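PDB 5K04: N-terminal acetyltransferase B complex subunit NAT3 from Candida albicans, which catalyses, as the GNAT-family catalytic subunit of the NatB complex, transfer of an acetyl group from acetyl-CoA to the N-terminal amino group of its substrate proteins. Local coordinates for the interface of chains B and A. Sequence-based numbering; all coordinates share one arbitrary frame. Chains: chain A, N-terminal acetyltransferase B complex subunit NAT3; chain B, Uncharacterized protein.

The interface of chains B and A. Residues chain B 409, 554, 557; chain A 17, 53, 81, 83.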
# COMPACT_ATOMS: atom_id res chain seq x y z
N TYR B 409 -12.31 -7.97 -11.75
CA TYR B 409 -10.94 -7.99 -11.24
C TYR B 409 -10.68 -9.20 -10.36
O TYR B 409 -9.57 -9.74 -10.37
CB TYR B 409 -10.64 -6.68 -10.50
CG TYR B 409 -11.32 -6.51 -9.16
CD1 TYR B 409 -10.82 -7.14 -8.02
CD2 TYR B 409 -12.43 -5.69 -9.01
CE1 TYR B 409 -11.43 -6.98 -6.78
CE2 TYR B 409 -13.05 -5.53 -7.75
CZ TYR B 409 -12.55 -6.18 -6.65
OH TYR B 409 -13.14 -6.01 -5.41
N SER B 554 -8.19 -8.55 -1.56
CA SER B 554 -9.13 -8.09 -2.58
C SER B 554 -9.71 -9.24 -3.39
O SER B 554 -10.87 -9.18 -3.80
CB SER B 554 -8.45 -7.07 -3.49
OG SER B 554 -8.10 -5.92 -2.75
N ASN B 557 -12.93 -10.61 -1.63
CA ASN B 557 -13.99 -9.68 -1.25
C ASN B 557 -15.35 -10.29 -1.52
O ASN B 557 -15.66 -10.66 -2.65
CB ASN B 557 -13.83 -8.37 -2.02
CG ASN B 557 -14.47 -7.19 -1.31
OD1 ASN B 557 -13.93 -6.69 -0.33
ND2 ASN B 557 -15.61 -6.74 -1.82
N PRO A 17 -10.34 -3.02 -3.73
CA PRO A 17 -11.68 -3.47 -4.16
C PRO A 17 -12.45 -2.39 -4.89
O PRO A 17 -13.22 -2.68 -5.82
CB PRO A 17 -12.35 -3.84 -2.83
CG PRO A 17 -11.24 -4.19 -1.93
CD PRO A 17 -10.11 -3.27 -2.29
N GLN A 53 -14.88 -1.63 6.33
CA GLN A 53 -14.29 -1.59 5.00
C GLN A 53 -14.89 -0.44 4.21
O GLN A 53 -16.10 -0.18 4.29
CB GLN A 53 -14.53 -2.91 4.26
CG GLN A 53 -13.93 -2.97 2.86
CD GLN A 53 -14.46 -4.12 2.00
OE1 GLN A 53 -15.46 -4.75 2.33
NE2 GLN A 53 -13.78 -4.39 0.89
N LEU A 81 -17.88 0.62 -4.20
CA LEU A 81 -17.59 -0.81 -4.31
C LEU A 81 -18.79 -1.57 -4.90
O LEU A 81 -19.94 -1.30 -4.56
CB LEU A 81 -17.24 -1.36 -2.92
CG LEU A 81 -16.88 -2.84 -2.82
CD1 LEU A 81 -15.69 -3.08 -3.72
CD2 LEU A 81 -16.59 -3.22 -1.36
N GLN A 83 -20.13 -4.43 -4.45
CA GLN A 83 -21.06 -5.10 -3.54
C GLN A 83 -22.13 -4.15 -3.03
O GLN A 83 -23.23 -4.60 -2.67
CB GLN A 83 -20.31 -5.72 -2.35
CG GLN A 83 -19.11 -6.60 -2.70
CD GLN A 83 -19.51 -7.95 -3.29
OE1 GLN A 83 -20.40 -8.63 -2.77
NE2 GLN A 83 -18.85 -8.35 -4.37
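The start of helix 409-419 of chain B, its short 3-10 turn 554-556 and the loop residue B:Asn557 just after it meet chain A at helix 16-19, the beginning of strand 53-65, and the loop and 3-10 turn that follow strand 70-80. This is a small patch of the contact between the NAT3 subunit and MDM20, its non-catalytic partner in NatB. B:Asn557 is the residue of the patch with most surface hidden by the partner, 65 Å². Its CG lies anti to the backbone N (chi1 -156°), which carries the amide out toward chain A. There it and A:Gln53 approach from opposite directions: the extended glutamine brings its amide NE2 to within 2.6 Å of the B:Asn557 OD1 carbonyl oxygen, donating a hydrogen bond that is moderately straight at the hydrogen (152°) and bent at the carbonyl oxygen. The donor sits modestly off the carbonyl plane, and the two amide planes are turned 65° apart. Among the chain A side chains here, the other branch of the same amide lies near aliphatic groups: B:Asn557 ND2 is 3.7 Å from the A:Leu81 CD2 methyl. A:Gln83 slides past in the opposite direction, offering its CG methylene to ND2 rather than its own amide.

A:Pro17 touches both B:Tyr409 and B:Ser554, with different parts of the residue. Its pyrrolidine CD is 3.4 Å from the hydroxyl OG of B:Ser554, a van der Waals contact. At its backbone, the phenol end of B:Tyr409 comes up against CA and the carbonyl, with ring carbon CE2 of B:Tyr409 3.4 Å from A:Pro17 O.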